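Local atomic coordinates of aspartate-semialdehyde dehydrogenase 2 (Vibrio cholerae, PDB entry 2R00), a protein that catalyses the NADPH-dependent reductive dephosphorylation of L-aspartyl-4-phosphate to L-aspartate-semialdehyde, an early step of lysine, threonine and methionine biosynthesis. Residues V147-N153 with V248-A254; G270-F274 with H291-V297. All blocks are in the same frame, centred on the assembly; numbering follows the deposited sequence.

Contact 1 (V147-N153 with V248-A254); sequences VGIERIN and VHVETRA
Ile152 (rotamer mt) forms the apolar centre, its CG1 3.9 Å from Val250 CG1 and its CG2 4.0 Å from Val248 CG1. Helix 131-147 covers this face through Leu140, which both Ile152 and Val248 touch. The backbones beneath run antiparallel, the axes of strands 151-153 and 248-252 being 4.8 Å apart at 167°. Asn153 and His249 make a hydrogen-bonded pair (Asn153 N to His249 O and His249 N to Asn153 O, both 2.8 Å), Ile152 and Val250 a non-hydrogen-bonded one. At Arg151 the regular alternation breaks into a classic beta bulge: Glu251 O accepts from Glu150 N at 2.8 Å and, weakly, from Arg151 N at 3.3 Å, while Glu251 N donates to Arg151 O at 2.8 Å. The bulge belongs to the mixed sheet of the dimerisation domain, where strand 149-159 enters directly after helix 131-147. Gly148, with positive phi, leaves that helix, and Arg253 N donates to Gly148 O at 3.3 Å. On the opposite face Arg151, Asn153, His249 and Glu251 meet the second subunit; Asn153 ND2 bonds Asp300 of that subunit, whereas His249 ND1 bonds Asn308 of its own chain. At the solvent edge, extended Arg253 reaches two waters: water 1 accepts from Arg253 NE (2.9 Å) and Ile149 N (3.0 Å), and water 2 links Arg253 NH2 (2.6 Å) to Ile149 O (2.7 Å).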
ATOM      1  N   VAL A 147       7.297  -0.812  23.608  1.00 31.99           N
ATOM      2  CA  VAL A 147       6.839   0.575  23.751  1.00 32.05           C
ATOM      3  C   VAL A 147       5.324   0.799  23.711  1.00 31.92           C
ATOM      4  O   VAL A 147       4.857   1.932  23.841  1.00 32.18           O
ATOM      5  CB  VAL A 147       7.512   1.508  22.706  1.00 31.90           C
ATOM      6  CG1 VAL A 147       8.972   1.753  23.064  1.00 32.29           C
ATOM      7  CG2 VAL A 147       7.394   0.930  21.309  1.00 31.46           C
ATOM      8  N   GLY A 148       4.560  -0.274  23.530  1.00 32.06           N
ATOM      9  CA  GLY A 148       3.097  -0.169  23.486  1.00 31.78           C
ATOM     10  C   GLY A 148       2.615   0.310  22.128  1.00 31.80           C
ATOM     11  O   GLY A 148       3.386   0.887  21.357  1.00 31.71           O
ATOM     12  N   ILE A 149       1.347   0.055  21.824  1.00 31.78           N
ATOM     13  CA  ILE A 149       0.750   0.523  20.578  1.00 31.33           C
ATOM     14  C   ILE A 149      -0.582   1.207  20.854  1.00 31.83           C
ATOM     15  O   ILE A 149      -1.477   0.632  21.480  1.00 31.77           O
ATOM     16  CB  ILE A 149       0.560  -0.617  19.537  1.00 31.72           C
ATOM     17  CG1 ILE A 149       1.906  -1.249  19.163  1.00 30.29           C
ATOM     18  CG2 ILE A 149      -0.149  -0.076  18.275  1.00 30.92           C
ATOM     19  CD1 ILE A 149       1.792  -2.468  18.287  1.00 30.79           C
ATOM     20  N   GLU A 150      -0.688   2.444  20.380  1.00 31.87           N
ATOM     21  CA  GLU A 150      -1.873   3.270  20.540  1.00 32.72           C
ATOM     22  C   GLU A 150      -2.803   3.073  19.347  1.00 31.55           C
ATOM     23  O   GLU A 150      -4.003   2.845  19.511  1.00 31.10           O
ATOM     24  CB  GLU A 150      -1.444   4.736  20.653  1.00 32.65           C
ATOM     25  CG  GLU A 150      -2.537   5.725  21.012  1.00 34.87           C
ATOM     26  CD  GLU A 150      -1.987   7.133  21.239  1.00 35.86           C
ATOM     27  OE1 GLU A 150      -2.606   7.899  22.019  1.00 39.81           O
ATOM     28  OE2 GLU A 150      -0.923   7.470  20.650  1.00 39.64           O
ATOM     29  N   ARG A 151      -2.228   3.146  18.145  1.00 30.58           N
ATOM     30  CA  ARG A 151      -2.996   3.056  16.915  1.00 29.90           C
ATOM     31  C   ARG A 151      -2.221   2.318  15.820  1.00 28.42           C
ATOM     32  O   ARG A 151      -1.024   2.549  15.637  1.00 27.77           O
ATOM     33  CB  ARG A 151      -3.360   4.460  16.447  1.00 29.54           C
ATOM     34  CG  ARG A 151      -4.405   4.511  15.348  1.00 31.98           C
ATOM     35  CD  ARG A 151      -4.672   5.946  14.902  1.00 32.36           C
ATOM     36  NE  ARG A 151      -4.426   6.896  15.984  1.00 39.72           N
ATOM     37  CZ  ARG A 151      -3.509   7.858  15.940  1.00 41.87           C
ATOM     38  NH1 ARG A 151      -2.767   8.019  14.847  1.00 43.25           N
ATOM     39  NH2 ARG A 151      -3.346   8.668  16.981  1.00 42.96           N
ATOM     40  N   ILE A 152      -2.917   1.417  15.120  1.00 26.85           N
ATOM     41  CA  ILE A 152      -2.378   0.744  13.926  1.00 24.90           C
ATOM     42  C   ILE A 152      -3.210   1.153  12.716  1.00 24.35           C
ATOM     43  O   ILE A 152      -4.439   0.998  12.713  1.00 23.66           O
ATOM     44  CB  ILE A 152      -2.431  -0.812  14.035  1.00 24.89           C
ATOM     45  CG1 ILE A 152      -1.629  -1.319  15.241  1.00 24.39           C
ATOM     46  CG2 ILE A 152      -1.910  -1.468  12.740  1.00 25.18           C
ATOM     47  CD1 ILE A 152      -2.037  -2.734  15.717  1.00 24.39           C
ATOM     48  N   ASN A 153      -2.537   1.684  11.699  1.00 23.32           N
ATOM     49  CA  ASN A 153      -3.125   1.846  10.381  1.00 23.41           C
ATOM     50  C   ASN A 153      -2.444   0.866   9.423  1.00 23.23           C
ATOM     51  O   ASN A 153      -1.214   0.857   9.284  1.00 22.21           O
ATOM     52  CB  ASN A 153      -2.991   3.296   9.895  1.00 23.44           C
ATOM     53  CG  ASN A 153      -3.972   4.246  10.601  1.00 24.81           C
ATOM     54  OD1 ASN A 153      -4.040   4.278  11.829  1.00 26.46           O
ATOM     55  ND2 ASN A 153      -4.732   5.013   9.821  1.00 24.39           N
ATOM     56  N   VAL A 248       2.230  -1.366   7.114  1.00 25.05           N
ATOM     57  CA  VAL A 248       1.813  -1.131   8.502  1.00 25.04           C
ATOM     58  C   VAL A 248       2.408   0.155   9.050  1.00 25.24           C
ATOM     59  O   VAL A 248       3.629   0.362   9.005  1.00 24.68           O
ATOM     60  CB  VAL A 248       2.226  -2.301   9.466  1.00 25.28           C
ATOM     61  CG1 VAL A 248       1.577  -2.120  10.847  1.00 25.25           C
ATOM     62  CG2 VAL A 248       1.853  -3.655   8.881  1.00 25.44           C
ATOM     63  N   HIS A 249       1.534   1.024   9.554  1.00 25.44           N
ATOM     64  CA  HIS A 249       1.974   2.152  10.357  1.00 26.48           C
ATOM     65  C   HIS A 249       1.469   1.980  11.786  1.00 26.87           C
ATOM     66  O   HIS A 249       0.279   1.715  11.994  1.00 27.09           O
ATOM     67  CB  HIS A 249       1.473   3.486   9.794  1.00 26.30           C
ATOM     68  CG  HIS A 249       1.793   4.654  10.676  1.00 26.58           C
ATOM     69  ND1 HIS A 249       3.010   5.299  10.649  1.00 28.23           N
ATOM     70  CD2 HIS A 249       1.066   5.265  11.642  1.00 27.52           C
ATOM     71  CE1 HIS A 249       3.009   6.272  11.544  1.00 26.56           C
ATOM     72  NE2 HIS A 249       1.842   6.269  12.161  1.00 26.07           N
ATOM     73  N   VAL A 250       2.372   2.133  12.754  1.00 27.45           N
ATOM     74  CA  VAL A 250       2.001   2.072  14.164  1.00 28.36           C
ATOM     75  C   VAL A 250       2.374   3.340  14.934  1.00 28.67           C
ATOM     76  O   VAL A 250       3.462   3.890  14.786  1.00 28.30           O
ATOM     77  CB  VAL A 250       2.537   0.789  14.885  1.00 28.65           C
ATOM     78  CG1 VAL A 250       1.993  -0.461  14.199  1.00 29.06           C
ATOM     79  CG2 VAL A 250       4.042   0.743  14.915  1.00 29.27           C
ATOM     80  N   GLU A 251       1.423   3.806  15.726  1.00 29.20           N
ATOM     81  CA  GLU A 251       1.626   4.901  16.646  1.00 30.64           C
ATOM     82  C   GLU A 251       1.910   4.235  17.994  1.00 31.15           C
ATOM     83  O   GLU A 251       1.047   3.538  18.546  1.00 30.99           O
ATOM     84  CB  GLU A 251       0.358   5.751  16.689  1.00 30.78           C
ATOM     85  CG  GLU A 251       0.531   7.153  17.198  1.00 33.45           C
ATOM     86  CD  GLU A 251       1.469   8.001  16.357  1.00 34.81           C
ATOM     87  OE1 GLU A 251       2.210   8.780  16.973  1.00 37.97           O
ATOM     88  OE2 GLU A 251       1.484   7.900  15.111  1.00 35.41           O
ATOM     89  N   THR A 252       3.139   4.391  18.476  1.00 31.64           N
ATOM     90  CA  THR A 252       3.575   3.738  19.719  1.00 32.55           C
ATOM     91  C   THR A 252       3.320   4.643  20.931  1.00 33.45           C
ATOM     92  O   THR A 252       3.044   5.838  20.772  1.00 33.67           O
ATOM     93  CB  THR A 252       5.062   3.319  19.654  1.00 32.38           C
ATOM     94  OG1 THR A 252       5.879   4.479  19.477  1.00 32.37           O
ATOM     95  CG2 THR A 252       5.306   2.356  18.498  1.00 31.79           C
ATOM     96  N   ARG A 253       3.378   4.079  22.138  1.00 34.45           N
ATOM     97  CA  ARG A 253       3.130   4.881  23.343  1.00 35.44           C
ATOM     98  C   ARG A 253       4.423   5.520  23.858  1.00 35.66           C
ATOM     99  O   ARG A 253       4.383   6.481  24.620  1.00 35.98           O
ATOM    100  CB  ARG A 253       2.409   4.073  24.436  1.00 35.44           C
ATOM    101  CG  ARG A 253       1.033   3.554  24.025  1.00 35.41           C
ATOM    102  CD  ARG A 253       0.217   3.062  25.223  1.00 36.22           C
ATOM    103  NE  ARG A 253      -0.998   2.351  24.813  1.00 38.04           N
ATOM    104  CZ  ARG A 253      -2.164   2.933  24.526  1.00 38.69           C
ATOM    105  NH1 ARG A 253      -2.306   4.248  24.602  1.00 39.64           N
ATOM    106  NH2 ARG A 253      -3.205   2.192  24.167  1.00 39.61           N
ATOM    107  N   ALA A 254       5.562   4.978  23.426  1.00 35.93           N
ATOM    108  CA  ALA A 254       6.874   5.582  23.672  1.00 36.04           C
ATOM    109  C   ALA A 254       7.679   5.590  22.376  1.00 36.28           C
ATOM    110  O   ALA A 254       7.500   4.696  21.537  1.00 36.09           O
ATOM    111  CB  ALA A 254       7.622   4.817  24.747  1.00 35.91           C
TER
HETATM  112  O   HOH W   1      -0.047  -0.403  24.496  1.00 31.76           O
HETATM  113  O   HOH W   2      -2.530  -0.247  23.846  1.00 58.86           O

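Contact 2 (G270-F274 with H291-V297); sequences GIELF and HVLVGRV
Phe274 (chi1 m) brings its ring against Leu293, with Phe274 CE1 3.9 Å from Leu293 CG, on the face where Glu272 also lies. Strands 271-273 and 292-297 run parallel, axes 4.7 Å apart and crossing at -28°, with Ile271 beside Val292, Glu272 beside Leu293 and Leu273 beside Val294. In the manner of parallel strands, the bonds of Glu272 reach the two residues flanking Leu293: Glu272 N to Val292 O and Val294 N to Glu272 O, both 2.8 Å. Val292 N to Gly270 O (2.7 Å) and Phe274 N to Val294 O (2.9 Å) extend the series. Strand 271-273 is thus an outermost strand, within this chain, of the dimerisation domain's mixed sheet, joined to 292-300 by a connection without helix or strand. Waters 3 and 4 join Phe274 O to Arg296 N and Val297 N. On the other face Ile271 CG2 meets Val294 CG2 at 3.9 Å, and Leu273 CD1 reaches Val297 CG2, also at 3.9 Å. This apolar face packs under helices 131-147 and 258-267, while strand 306-313 flanks strand 292-300 on the side away from 271-273.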
ATOM      1  N   GLY A 270      10.420 -16.733  13.787  1.00 41.58           N
ATOM      2  CA  GLY A 270       9.383 -16.713  12.760  1.00 40.36           C
ATOM      3  C   GLY A 270       9.432 -15.508  11.828  1.00 39.22           C
ATOM      4  O   GLY A 270       8.735 -15.479  10.814  1.00 39.52           O
ATOM      5  N   ILE A 271      10.256 -14.519  12.168  1.00 37.94           N
ATOM      6  CA  ILE A 271      10.408 -13.316  11.345  1.00 36.36           C
ATOM      7  C   ILE A 271      11.715 -13.348  10.566  1.00 36.16           C
ATOM      8  O   ILE A 271      12.770 -13.604  11.141  1.00 35.95           O
ATOM      9  CB  ILE A 271      10.377 -12.027  12.207  1.00 35.92           C
ATOM     10  CG1 ILE A 271       9.003 -11.853  12.861  1.00 34.83           C
ATOM     11  CG2 ILE A 271      10.763 -10.793  11.365  1.00 35.76           C
ATOM     12  CD1 ILE A 271       8.935 -10.796  13.931  1.00 32.22           C
ATOM     13  N   GLU A 272      11.640 -13.105   9.261  1.00 35.54           N
ATOM     14  CA  GLU A 272      12.836 -12.801   8.490  1.00 35.83           C
ATOM     15  C   GLU A 272      12.854 -11.310   8.147  1.00 35.18           C
ATOM     16  O   GLU A 272      11.976 -10.814   7.427  1.00 34.49           O
ATOM     17  CB  GLU A 272      12.942 -13.662   7.233  1.00 35.91           C
ATOM     18  CG  GLU A 272      14.175 -13.319   6.383  1.00 39.79           C
ATOM     19  CD  GLU A 272      14.642 -14.457   5.489  1.00 43.29           C
ATOM     20  OE1 GLU A 272      14.153 -15.592   5.654  1.00 45.72           O
ATOM     21  OE2 GLU A 272      15.513 -14.215   4.621  1.00 45.04           O
ATOM     22  N   LEU A 273      13.850 -10.605   8.680  1.00 34.78           N
ATOM     23  CA  LEU A 273      14.033  -9.190   8.381  1.00 34.62           C
ATOM     24  C   LEU A 273      15.005  -8.961   7.227  1.00 34.54           C
ATOM     25  O   LEU A 273      16.129  -9.491   7.224  1.00 34.67           O
ATOM     26  CB  LEU A 273      14.511  -8.424   9.616  1.00 34.79           C
ATOM     27  CG  LEU A 273      14.578  -6.907   9.414  1.00 35.26           C
ATOM     28  CD1 LEU A 273      13.309  -6.242   9.955  1.00 35.25           C
ATOM     29  CD2 LEU A 273      15.814  -6.337  10.068  1.00 35.56           C
ATOM     30  N   PHE A 274      14.565  -8.149   6.263  1.00 33.70           N
ATOM     31  CA  PHE A 274      15.381  -7.737   5.129  1.00 32.98           C
ATOM     32  C   PHE A 274      15.790  -6.276   5.317  1.00 32.85           C
ATOM     33  O   PHE A 274      14.938  -5.375   5.350  1.00 32.46           O
ATOM     34  CB  PHE A 274      14.604  -7.906   3.822  1.00 33.03           C
ATOM     35  CG  PHE A 274      14.257  -9.326   3.503  1.00 32.48           C
ATOM     36  CD1 PHE A 274      13.248  -9.990   4.204  1.00 32.10           C
ATOM     37  CD2 PHE A 274      14.921  -9.998   2.487  1.00 32.37           C
ATOM     38  CE1 PHE A 274      12.929 -11.305   3.909  1.00 32.36           C
ATOM     39  CE2 PHE A 274      14.606 -11.312   2.181  1.00 32.81           C
ATOM     40  CZ  PHE A 274      13.610 -11.972   2.900  1.00 32.49           C
ATOM     41  N   HIS A 291       7.326 -18.201   7.108  1.00 44.99           N
ATOM     42  CA  HIS A 291       7.954 -17.156   7.900  1.00 42.46           C
ATOM     43  C   HIS A 291       7.342 -15.804   7.552  1.00 39.89           C
ATOM     44  O   HIS A 291       6.845 -15.593   6.442  1.00 39.61           O
ATOM     45  CB  HIS A 291       9.463 -17.127   7.648  1.00 43.31           C
ATOM     46  CG  HIS A 291      10.247 -18.073   8.505  1.00 45.64           C
ATOM     47  ND1 HIS A 291       9.875 -19.388   8.704  1.00 48.28           N
ATOM     48  CD2 HIS A 291      11.398 -17.899   9.197  1.00 47.44           C
ATOM     49  CE1 HIS A 291      10.756 -19.978   9.493  1.00 48.59           C
ATOM     50  NE2 HIS A 291      11.691 -19.097   9.805  1.00 48.92           N
ATOM     51  N   VAL A 292       7.381 -14.898   8.516  1.00 36.73           N
ATOM     52  CA  VAL A 292       6.866 -13.553   8.347  1.00 33.90           C
ATOM     53  C   VAL A 292       8.024 -12.688   7.819  1.00 32.61           C
ATOM     54  O   VAL A 292       9.006 -12.444   8.528  1.00 32.02           O
ATOM     55  CB  VAL A 292       6.267 -13.037   9.684  1.00 33.95           C
ATOM     56  CG1 VAL A 292       5.906 -11.565   9.617  1.00 33.74           C
ATOM     57  CG2 VAL A 292       5.037 -13.874  10.060  1.00 33.16           C
ATOM     58  N   LEU A 293       7.910 -12.276   6.558  1.00 30.37           N
ATOM     59  CA  LEU A 293       8.948 -11.518   5.859  1.00 29.10           C
ATOM     60  C   LEU A 293       8.713 -10.024   6.072  1.00 28.10           C
ATOM     61  O   LEU A 293       7.664  -9.501   5.687  1.00 27.16           O
ATOM     62  CB  LEU A 293       8.910 -11.851   4.365  1.00 29.20           C
ATOM     63  CG  LEU A 293       9.485 -13.135   3.738  1.00 29.57           C
ATOM     64  CD1 LEU A 293       9.923 -14.221   4.731  1.00 29.74           C
ATOM     65  CD2 LEU A 293       8.515 -13.691   2.698  1.00 29.13           C
ATOM     66  N   VAL A 294       9.679  -9.351   6.704  1.00 27.22           N
ATOM     67  CA  VAL A 294       9.538  -7.931   7.076  1.00 26.43           C
ATOM     68  C   VAL A 294      10.624  -7.073   6.403  1.00 26.30           C
ATOM     69  O   VAL A 294      11.770  -7.501   6.287  1.00 25.45           O
ATOM     70  CB  VAL A 294       9.537  -7.736   8.619  1.00 26.60           C
ATOM     71  CG1 VAL A 294       9.459  -6.260   8.996  1.00 26.13           C
ATOM     72  CG2 VAL A 294       8.360  -8.506   9.272  1.00 25.93           C
ATOM     73  N   GLY A 295      10.235  -5.890   5.919  1.00 26.08           N
ATOM     74  CA  GLY A 295      11.177  -4.944   5.298  1.00 25.88           C
ATOM     75  C   GLY A 295      10.682  -3.509   5.321  1.00 25.81           C
ATOM     76  O   GLY A 295       9.609  -3.226   5.868  1.00 25.57           O
ATOM     77  N   ARG A 296      11.460  -2.610   4.711  1.00 26.25           N
ATOM     78  CA  ARG A 296      11.149  -1.175   4.630  1.00 26.93           C
ATOM     79  C   ARG A 296      10.809  -0.606   6.015  1.00 26.27           C
ATOM     80  O   ARG A 296       9.868   0.171   6.163  1.00 25.99           O
ATOM     81  CB  ARG A 296      10.032  -0.900   3.581  1.00 26.97           C
ATOM     82  CG  ARG A 296       9.829   0.574   3.163  1.00 27.88           C
ATOM     83  CD  ARG A 296       9.224   0.728   1.734  1.00 29.28           C
ATOM     84  NE  ARG A 296       8.314  -0.368   1.405  1.00 36.67           N
ATOM     85  CZ  ARG A 296       8.122  -0.887   0.197  1.00 37.18           C
ATOM     86  NH1 ARG A 296       8.769  -0.440  -0.874  1.00 37.35           N
ATOM     87  NH2 ARG A 296       7.262  -1.876   0.071  1.00 40.20           N
ATOM     88  N   VAL A 297      11.590  -1.012   7.023  1.00 25.91           N
ATOM     89  CA  VAL A 297      11.394  -0.573   8.421  1.00 25.46           C
ATOM     90  C   VAL A 297      12.006   0.810   8.694  1.00 25.81           C
ATOM     91  O   VAL A 297      13.219   0.996   8.571  1.00 25.55           O
ATOM     92  CB  VAL A 297      11.953  -1.610   9.435  1.00 25.77           C
ATOM     93  CG1 VAL A 297      11.709  -1.157  10.884  1.00 25.65           C
ATOM     94  CG2 VAL A 297      11.359  -3.012   9.185  1.00 24.19           C
TER
HETATM   95  O   HOH W   3      13.501  -4.021   3.337  1.00 24.63           O
HETATM   96  O   HOH W   4      14.095  -2.705   6.613  1.00 33.21           O

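In the fold
Both contacts belong to one six-stranded mixed sheet of the dimerisation domain, illustrating how a sheet is assembled from strands distant in sequence. Along the chain they follow one another, both segments of contact 1 coming before those of contact 2, with helix 258-267 between. Their centres are 18 Å apart and their nearest atoms about 7 Å, without touching; strand 306-313 bridges the gap, pairing with 244-252 on one side and 292-300 on the other. Helix 131-147, which begins at the catalytic Cys131, packs on both, so the sheet backs the helix carrying the nucleophile. Both contacts also touch the second subunit, as expected of a domain that forms the homodimer.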